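Local coordinates for fatty acid-binding protein, intestinal (Rattus norvegicus, PDB 3AKN), which binds long-chain fatty acids inside a beta-barrel and here holds a fluorescent, dansyl-tagged fatty acid analogue, at the 11D site. Coordinates in Å, arbitrary orientation; residue numbers count along the deposited sequence, not the author numbering.

The 11D site. Residues 14, 17-18, 21, 23, 27, 31, 49, 55, 60, 62, 68, 70, 72-74, 82, 93, 102, 104, 106, 117. With 11D (11-({[5-(dimethylamino)naphthalen-1-yl]sulfonyl}amino)undecanoic acid), chain B.
Intestinal fatty acid-binding protein buries nearly all of 11D, a fluorescent fatty acid analogue, in the cavity of its beta-barrel, the dansyl group lying under the cap formed by helices 14-20 and 25-31. At this end the branched aliphatic Ile23 and the flat Phe55 suit the broad naphthalene: Ile23 lays its CD1 methyl over one ring, 3.5 Å from the centroid, while the dimethylamino carbon C13 sits over the face of Phe55, whose ring meets the other naphthalene ring edge-to-face. Met18 rests its SD against naphthalene C9, whereas flexible Met21, bent at chi2 and chi3, brings its CE to sulfonyl O16. The sulfonamide N17 donates to the hydroxyl OH of Tyr14 at 3.0 Å, a phenol able to accept here; Met18 CE covers one face of its ring and the Gly31 carbonyl O lies at the edge, in plane. The undecanoyl chain then runs inward, C19 over the rim of the Tyr117 face, C20 against Leu72 CD2, and C23 touching the methyl CB of Ala104. Phe93 covers C24, and C26 sits over the face of Tyr70, 3.9 Å from the ring centroid. Deep inside, a straight Arg106 chain (chi2 173°, chi3 168°) grips the carboxylate end-on: NH2 makes a salt bridge with O30, in the guanidinium plane, at 2.7 Å, and NH1 bonds O29, tilted from it. An alanine here, lacking both nitrogens, would probably weaken the hold on the buried carboxylate. Trp82 backs the guanidinium with its ring face, and its NE1 also donates to O29, at 2.6 Å and 36° out of the indole plane.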
ATOM      1  N   TYR A  14      -1.522 -10.135   7.585  1.00 12.95           N
ATOM      2  CA  TYR A  14      -0.412  -9.229   7.300  1.00 12.55           C
ATOM      3  C   TYR A  14       0.924  -9.747   7.817  1.00 12.18           C
ATOM      4  O   TYR A  14       1.958  -9.583   7.150  1.00 10.83           O
ATOM      5  CB  TYR A  14      -0.769  -7.807   7.776  1.00 12.02           C
ATOM      6  CG  TYR A  14       0.208  -6.744   7.375  1.00 11.08           C
ATOM      7  CD1 TYR A  14       0.741  -6.703   6.085  1.00 12.15           C
ATOM      8  CD2 TYR A  14       0.585  -5.752   8.280  1.00 11.67           C
ATOM      9  CE1 TYR A  14       1.644  -5.705   5.707  1.00 11.00           C
ATOM     10  CE2 TYR A  14       1.486  -4.755   7.908  1.00 10.70           C
ATOM     11  CZ  TYR A  14       2.021  -4.738   6.629  1.00 13.06           C
ATOM     12  OH  TYR A  14       2.917  -3.745   6.268  1.00  9.88           O
ATOM     13  N   PHE A  17       2.272 -12.172   5.247  1.00 12.04           N
ATOM     14  CA  PHE A  17       2.732 -11.410   4.092  1.00 11.60           C
ATOM     15  C   PHE A  17       4.097 -10.788   4.368  1.00 10.73           C
ATOM     16  O   PHE A  17       5.025 -10.877   3.538  1.00 11.62           O
ATOM     17  CB  PHE A  17       1.700 -10.341   3.721  1.00 10.81           C
ATOM     18  CG  PHE A  17       2.158  -9.398   2.657  1.00  9.86           C
ATOM     19  CD1 PHE A  17       1.943  -9.706   1.292  1.00 12.83           C
ATOM     20  CD2 PHE A  17       2.817  -8.210   2.986  1.00 12.01           C
ATOM     21  CE1 PHE A  17       2.396  -8.823   0.307  1.00 10.97           C
ATOM     22  CE2 PHE A  17       3.248  -7.325   1.980  1.00 11.93           C
ATOM     23  CZ  PHE A  17       3.028  -7.649   0.640  1.00 13.36           C
ATOM     24  N   MET A  18       4.249 -10.150   5.542  1.00 11.26           N
ATOM     25  CA  MET A  18       5.560  -9.571   5.863  1.00 11.67           C
ATOM     26  C   MET A  18       6.668 -10.618   5.913  1.00 11.50           C
ATOM     27  O   MET A  18       7.804 -10.378   5.468  1.00 12.41           O
ATOM     28  CB  MET A  18       5.505  -8.797   7.190  1.00 11.55           C
ATOM     29  CG  MET A  18       4.645  -7.590   7.117  1.00 10.29           C
ATOM     30  SD  MET A  18       4.644  -6.599   8.635  1.00 12.18           S
ATOM     31  CE  MET A  18       3.476  -7.513   9.637  1.00 12.23           C
ATOM     32  N   MET A  21       7.774 -11.369   2.535  1.00 13.24           N
ATOM     33  CA  MET A  21       8.592 -10.278   2.005  1.00 13.61           C
ATOM     34  C   MET A  21      10.001 -10.253   2.634  1.00 13.81           C
ATOM     35  O   MET A  21      10.847  -9.466   2.209  1.00 15.03           O
ATOM     36  CB  MET A  21       7.919  -8.927   2.249  1.00 13.24           C
ATOM     37  CG  MET A  21       6.815  -8.584   1.263  1.00 13.71           C
ATOM     38  SD  MET A  21       7.448  -8.109  -0.369  1.00 14.43           S
ATOM     39  CE  MET A  21       8.137  -6.474  -0.019  1.00 14.04           C
ATOM     40  N   ILE A  23      10.705  -9.892   6.058  1.00 14.45           N
ATOM     41  CA  ILE A  23      10.752  -9.074   7.263  1.00 14.29           C
ATOM     42  C   ILE A  23      10.948  -9.963   8.496  1.00 15.80           C
ATOM     43  O   ILE A  23      10.245 -10.957   8.669  1.00 15.94           O
ATOM     44  CB  ILE A  23       9.464  -8.211   7.401  1.00 13.97           C
ATOM     45  CG1 ILE A  23       9.173  -7.404   6.114  1.00 13.63           C
ATOM     46  CG2 ILE A  23       9.570  -7.256   8.600  1.00 13.20           C
ATOM     47  CD1 ILE A  23      10.360  -6.618   5.554  1.00 13.47           C
ATOM     48  N   LYS A  27      10.394  -6.744  13.424  1.00 13.50           N
ATOM     49  CA  LYS A  27       9.827  -5.740  12.516  1.00 13.85           C
ATOM     50  C   LYS A  27       8.403  -6.107  12.075  1.00 13.63           C
ATOM     51  O   LYS A  27       7.616  -5.204  11.761  1.00 11.81           O
ATOM     52  CB  LYS A  27      10.739  -5.488  11.314  1.00 15.87           C
ATOM     53  CG  LYS A  27      12.077  -4.796  11.631  1.00 17.07           C
ATOM     54  CD  LYS A  27      11.921  -3.571  12.514  1.00 22.17           C
ATOM     55  CE  LYS A  27      13.205  -2.738  12.578  1.00 23.62           C
ATOM     56  NZ  LYS A  27      13.402  -2.006  13.864  1.00 26.24           N
ATOM     57  N   GLY A  31       5.373  -3.763  12.454  1.00 11.97           N
ATOM     58  CA  GLY A  31       4.580  -3.477  11.255  1.00 12.50           C
ATOM     59  C   GLY A  31       3.095  -3.733  11.445  1.00 13.22           C
ATOM     60  O   GLY A  31       2.280  -3.044  10.832  1.00 13.99           O
ATOM     61  N   VAL A  49      -0.746  11.029  -2.036  1.00 19.85           N
ATOM     62  CA  VAL A  49      -1.014  10.205  -0.862  1.00 19.39           C
ATOM     63  C   VAL A  49       0.019  10.577   0.191  1.00 19.22           C
ATOM     64  O   VAL A  49       1.224  10.398  -0.035  1.00 19.62           O
ATOM     65  CB  VAL A  49      -0.907   8.688  -1.171  1.00 19.65           C
ATOM     66  CG1 VAL A  49      -1.212   7.885   0.077  1.00 20.27           C
ATOM     67  CG2 VAL A  49      -1.880   8.317  -2.293  1.00 21.28           C
ATOM     68  N   PHE A  55       6.944   4.135  11.003  1.00 14.71           N
ATOM     69  CA  PHE A  55       8.213   3.958  10.307  1.00 14.55           C
ATOM     70  C   PHE A  55       8.642   5.220   9.613  1.00 15.54           C
ATOM     71  O   PHE A  55       9.837   5.512   9.557  1.00 16.69           O
ATOM     72  CB  PHE A  55       8.153   2.822   9.287  1.00 15.02           C
ATOM     73  CG  PHE A  55       7.856   1.493   9.905  1.00 14.94           C
ATOM     74  CD1 PHE A  55       8.652   0.984  10.934  1.00 15.14           C
ATOM     75  CD2 PHE A  55       6.771   0.764   9.478  1.00 15.10           C
ATOM     76  CE1 PHE A  55       8.352  -0.244  11.513  1.00 15.06           C
ATOM     77  CE2 PHE A  55       6.449  -0.461  10.066  1.00 14.22           C
ATOM     78  CZ  PHE A  55       7.245  -0.981  11.052  1.00 15.60           C
ATOM     79  N   VAL A  60       3.615  10.796  -1.332  1.00 20.08           N
ATOM     80  CA  VAL A  60       3.680  10.097  -2.618  1.00 20.81           C
ATOM     81  C   VAL A  60       2.817  10.849  -3.613  1.00 20.22           C
ATOM     82  O   VAL A  60       1.693  11.228  -3.297  1.00 20.87           O
ATOM     83  CB  VAL A  60       3.132   8.661  -2.494  1.00 20.69           C
ATOM     84  CG1 VAL A  60       3.206   7.920  -3.835  1.00 22.07           C
ATOM     85  CG2 VAL A  60       3.880   7.886  -1.417  1.00 20.74           C
ATOM     86  N   PHE A  62       1.509  10.362  -7.682  1.00 18.64           N
ATOM     87  CA  PHE A  62       1.501   9.538  -8.882  1.00 18.79           C
ATOM     88  C   PHE A  62       0.360   9.940  -9.802  1.00 18.83           C
ATOM     89  O   PHE A  62      -0.637  10.531  -9.374  1.00 19.30           O
ATOM     90  CB  PHE A  62       1.452   8.028  -8.543  1.00 18.35           C
ATOM     91  CG  PHE A  62       0.204   7.582  -7.851  1.00 18.10           C
ATOM     92  CD1 PHE A  62      -0.940   7.262  -8.580  1.00 16.80           C
ATOM     93  CD2 PHE A  62       0.176   7.407  -6.463  1.00 17.05           C
ATOM     94  CE1 PHE A  62      -2.104   6.835  -7.949  1.00 16.57           C
ATOM     95  CE2 PHE A  62      -0.978   6.971  -5.840  1.00 17.07           C
ATOM     96  CZ  PHE A  62      -2.121   6.674  -6.574  1.00 17.25           C
ATOM     97  N   PHE A  68       6.320   5.008 -11.651  1.00 20.30           N
ATOM     98  CA  PHE A  68       7.080   5.810 -10.691  1.00 20.30           C
ATOM     99  C   PHE A  68       7.847   4.871  -9.745  1.00 19.86           C
ATOM    100  O   PHE A  68       7.568   3.657  -9.709  1.00 19.18           O
ATOM    101  CB  PHE A  68       6.163   6.783  -9.942  1.00 19.90           C
ATOM    102  CG  PHE A  68       5.228   6.126  -8.957  1.00 19.17           C
ATOM    103  CD1 PHE A  68       4.074   5.472  -9.392  1.00 16.71           C
ATOM    104  CD2 PHE A  68       5.502   6.166  -7.582  1.00 17.90           C
ATOM    105  CE1 PHE A  68       3.209   4.872  -8.522  1.00 18.26           C
ATOM    106  CE2 PHE A  68       4.630   5.574  -6.685  1.00 18.94           C
ATOM    107  CZ  PHE A  68       3.478   4.909  -7.148  1.00 19.96           C
ATOM    108  N   TYR A  70       9.242   3.981  -5.787  1.00 18.56           N
ATOM    109  CA  TYR A  70       8.733   4.097  -4.437  1.00 17.42           C
ATOM    110  C   TYR A  70       9.577   3.211  -3.552  1.00 17.52           C
ATOM    111  O   TYR A  70       9.838   2.069  -3.909  1.00 18.30           O
ATOM    112  CB  TYR A  70       7.288   3.631  -4.378  1.00 18.27           C
ATOM    113  CG  TYR A  70       6.691   3.498  -3.013  1.00 16.52           C
ATOM    114  CD1 TYR A  70       6.077   4.586  -2.387  1.00 17.98           C
ATOM    115  CD2 TYR A  70       6.659   2.264  -2.365  1.00 16.02           C
ATOM    116  CE1 TYR A  70       5.500   4.460  -1.118  1.00 15.52           C
ATOM    117  CE2 TYR A  70       6.058   2.115  -1.138  1.00 16.14           C
ATOM    118  CZ  TYR A  70       5.475   3.216  -0.507  1.00 18.21           C
ATOM    119  OH  TYR A  70       4.886   3.076   0.723  1.00 17.51           O
ATOM    120  N   LEU A  72      10.206   1.286   0.116  1.00 14.92           N
ATOM    121  CA  LEU A  72       9.518   0.751   1.282  1.00 14.40           C
ATOM    122  C   LEU A  72      10.259   1.183   2.554  1.00 14.11           C
ATOM    123  O   LEU A  72      11.318   1.801   2.454  1.00 14.90           O
ATOM    124  CB  LEU A  72       9.484  -0.772   1.199  1.00 15.02           C
ATOM    125  CG  LEU A  72       8.648  -1.288   0.028  1.00 14.61           C
ATOM    126  CD1 LEU A  72       8.924  -2.776  -0.180  1.00 16.34           C
ATOM    127  CD2 LEU A  72       7.176  -1.071   0.297  1.00 19.39           C
ATOM    128  N   ALA A  73       9.719   0.835   3.713  1.00 14.11           N
ATOM    129  CA  ALA A  73      10.232   1.347   5.005  1.00 14.71           C
ATOM    130  C   ALA A  73      11.673   0.966   5.324  1.00 16.41           C
ATOM    131  O   ALA A  73      12.322   1.606   6.181  1.00 17.86           O
ATOM    132  CB  ALA A  73       9.312   0.896   6.130  1.00 14.68           C
ATOM    133  N   ASP A  74      12.184  -0.067   4.662  1.00 16.76           N
ATOM    134  CA  ASP A  74      13.559  -0.498   4.889  1.00 17.30           C
ATOM    135  C   ASP A  74      14.488  -0.141   3.726  1.00 17.64           C
ATOM    136  O   ASP A  74      15.632  -0.611   3.676  1.00 18.90           O
ATOM    137  CB  ASP A  74      13.609  -2.003   5.154  1.00 17.59           C
ATOM    138  CG  ASP A  74      13.177  -2.823   3.944  1.00 19.21           C
ATOM    139  OD1 ASP A  74      12.836  -2.231   2.897  1.00 17.10           O
ATOM    140  OD2 ASP A  74      13.182  -4.069   4.033  1.00 21.94           O
ATOM    141  N   TRP A  82      -0.002   2.671 -10.757  1.00 15.99           N
ATOM    142  CA  TRP A  82      -1.397   2.530 -10.356  1.00 16.25           C
ATOM    143  C   TRP A  82      -2.259   2.788 -11.582  1.00 17.30           C
ATOM    144  O   TRP A  82      -1.971   3.714 -12.352  1.00 17.00           O
ATOM    145  CB  TRP A  82      -1.784   3.577  -9.308  1.00 15.85           C
ATOM    146  CG  TRP A  82      -1.262   3.327  -7.927  1.00 14.71           C
ATOM    147  CD1 TRP A  82      -0.210   3.946  -7.323  1.00 14.46           C
ATOM    148  CD2 TRP A  82      -1.813   2.428  -6.958  1.00 14.89           C
ATOM    149  NE1 TRP A  82      -0.056   3.471  -6.033  1.00 15.12           N
ATOM    150  CE2 TRP A  82      -1.025   2.538  -5.788  1.00 15.49           C
ATOM    151  CE3 TRP A  82      -2.881   1.529  -6.968  1.00 16.58           C
ATOM    152  CZ2 TRP A  82      -1.293   1.783  -4.636  1.00 14.73           C
ATOM    153  CZ3 TRP A  82      -3.144   0.773  -5.823  1.00 15.12           C
ATOM    154  CH2 TRP A  82      -2.346   0.911  -4.678  1.00 15.50           C
ATOM    155  N   PHE A  93       3.477  -3.378  -9.100  1.00 13.78           N
ATOM    156  CA  PHE A  93       4.863  -3.025  -8.765  1.00 13.21           C
ATOM    157  C   PHE A  93       5.799  -4.194  -8.898  1.00 13.37           C
ATOM    158  O   PHE A  93       5.366  -5.336  -8.967  1.00 13.65           O
ATOM    159  CB  PHE A  93       4.945  -2.430  -7.353  1.00 13.38           C
ATOM    160  CG  PHE A  93       4.145  -1.186  -7.215  1.00 13.70           C
ATOM    161  CD1 PHE A  93       2.804  -1.249  -6.832  1.00 15.78           C
ATOM    162  CD2 PHE A  93       4.719   0.045  -7.518  1.00 16.00           C
ATOM    163  CE1 PHE A  93       2.039  -0.082  -6.763  1.00 18.69           C
ATOM    164  CE2 PHE A  93       3.959   1.221  -7.448  1.00 16.76           C
ATOM    165  CZ  PHE A  93       2.628   1.139  -7.065  1.00 16.40           C
ATOM    166  N   LEU A 102       4.923  -7.204  -6.826  1.00 13.87           N
ATOM    167  CA  LEU A 102       4.195  -6.912  -5.593  1.00 14.44           C
ATOM    168  C   LEU A 102       2.987  -6.111  -6.083  1.00 13.95           C
ATOM    169  O   LEU A 102       3.155  -5.103  -6.756  1.00 13.50           O
ATOM    170  CB  LEU A 102       5.067  -6.056  -4.638  1.00 14.96           C
ATOM    171  CG  LEU A 102       4.495  -5.840  -3.223  1.00 18.31           C
ATOM    172  CD1 LEU A 102       5.506  -5.206  -2.311  1.00 21.10           C
ATOM    173  CD2 LEU A 102       3.237  -4.960  -3.212  1.00 22.76           C
ATOM    174  N   ALA A 104      -0.682  -4.156  -5.166  1.00 14.22           N
ATOM    175  CA  ALA A 104      -1.591  -3.573  -4.179  1.00 13.66           C
ATOM    176  C   ALA A 104      -2.883  -3.217  -4.869  1.00 14.08           C
ATOM    177  O   ALA A 104      -2.872  -2.728  -5.994  1.00 16.23           O
ATOM    178  CB  ALA A 104      -0.972  -2.317  -3.495  1.00 14.30           C
ATOM    179  N   ARG A 106      -6.599  -1.145  -4.154  1.00 15.82           N
ATOM    180  CA  ARG A 106      -7.388  -0.327  -3.246  1.00 17.32           C
ATOM    181  C   ARG A 106      -8.838  -0.313  -3.680  1.00 18.82           C
ATOM    182  O   ARG A 106      -9.142  -0.072  -4.846  1.00 19.45           O
ATOM    183  CB  ARG A 106      -6.850   1.096  -3.195  1.00 17.21           C
ATOM    184  CG  ARG A 106      -5.520   1.178  -2.485  1.00 15.91           C
ATOM    185  CD  ARG A 106      -4.899   2.566  -2.583  1.00 17.13           C
ATOM    186  NE  ARG A 106      -3.764   2.689  -1.659  1.00 18.17           N
ATOM    187  CZ  ARG A 106      -2.735   3.506  -1.802  1.00 15.59           C
ATOM    188  NH1 ARG A 106      -2.639   4.319  -2.839  1.00 16.05           N
ATOM    189  NH2 ARG A 106      -1.777   3.520  -0.883  1.00 15.64           N
ATOM    190  N   TYR A 117      -2.696  -6.623  -0.509  1.00 11.42           N
ATOM    191  CA  TYR A 117      -1.376  -6.852  -1.100  1.00 11.21           C
ATOM    192  C   TYR A 117      -1.288  -8.272  -1.569  1.00 11.76           C
ATOM    193  O   TYR A 117      -1.846  -9.157  -0.924  1.00 11.66           O
ATOM    194  CB  TYR A 117      -0.271  -6.694  -0.066  1.00 11.60           C
ATOM    195  CG  TYR A 117      -0.196  -5.379   0.639  1.00 11.89           C
ATOM    196  CD1 TYR A 117      -0.417  -4.160  -0.042  1.00 13.04           C
ATOM    197  CD2 TYR A 117       0.129  -5.345   2.001  1.00 11.33           C
ATOM    198  CE1 TYR A 117      -0.328  -2.934   0.638  1.00 12.32           C
ATOM    199  CE2 TYR A 117       0.224  -4.121   2.689  1.00 12.16           C
ATOM    200  CZ  TYR A 117      -0.004  -2.941   2.004  1.00 13.32           C
ATOM    201  OH  TYR A 117       0.117  -1.735   2.660  1.00 15.06           O
TER
HETATM  202  C1  11D B 132       9.903  -3.042   5.009  1.00 14.56           C
HETATM  203  C2  11D B 132       8.954  -3.340   5.999  1.00 14.02           C
HETATM  204  C3  11D B 132       7.673  -4.016   5.653  1.00 13.44           C
HETATM  205  C4  11D B 132       7.432  -4.358   4.217  1.00 13.68           C
HETATM  206  C5  11D B 132       8.457  -4.040   3.314  1.00 13.49           C
HETATM  207  C6  11D B 132       9.634  -3.399   3.697  1.00 13.94           C
HETATM  208  C7  11D B 132       9.172  -2.973   7.415  1.00 13.68           C
HETATM  209  C8  11D B 132       8.199  -3.321   8.348  1.00 14.64           C
HETATM  210  C9  11D B 132       7.009  -3.970   7.977  1.00 13.83           C
HETATM  211  C10 11D B 132       6.736  -4.310   6.645  1.00 14.20           C
HETATM  212  N11 11D B 132      10.351  -2.417   7.912  1.00 15.14           N
HETATM  213  C12 11D B 132      11.571  -3.174   7.727  1.00 14.31           C
HETATM  214  C13 11D B 132      10.397  -1.287   8.835  1.00 17.75           C
HETATM  215  S14 11D B 132       6.086  -5.109   3.721  1.00 13.54           S
HETATM  216  O15 11D B 132       5.880  -6.340   4.435  1.00 12.94           O
HETATM  217  O16 11D B 132       6.173  -5.298   2.299  1.00 15.33           O
HETATM  218  N17 11D B 132       4.818  -4.156   3.934  1.00 13.04           N
HETATM  219  C18 11D B 132       4.670  -2.914   3.189  1.00 14.76           C
HETATM  220  C19 11D B 132       3.898  -3.120   1.882  1.00 16.98           C
HETATM  221  C20 11D B 132       3.691  -1.797   1.168  1.00 20.15           C
HETATM  222  C21 11D B 132       3.267  -1.989  -0.292  1.00 19.24           C
HETATM  223  C22 11D B 132       3.067  -0.598  -0.907  1.00 23.74           C
HETATM  224  C23 11D B 132       2.375  -0.623  -2.274  1.00 25.13           C
HETATM  225  C24 11D B 132       2.797   0.563  -3.155  1.00 24.42           C
HETATM  226  C25 11D B 132       2.363   1.917  -2.596  1.00 26.99           C
HETATM  227  C26 11D B 132       2.643   3.023  -3.612  1.00 26.35           C
HETATM  228  C27 11D B 132       2.319   4.419  -3.085  1.00 24.61           C
HETATM  229  C28 11D B 132       0.855   4.629  -2.767  1.00 25.87           C
HETATM  230  O29 11D B 132       0.037   4.548  -3.694  1.00 23.31           O
HETATM  231  O30 11D B 132       0.491   4.876  -1.589  1.00 24.08           O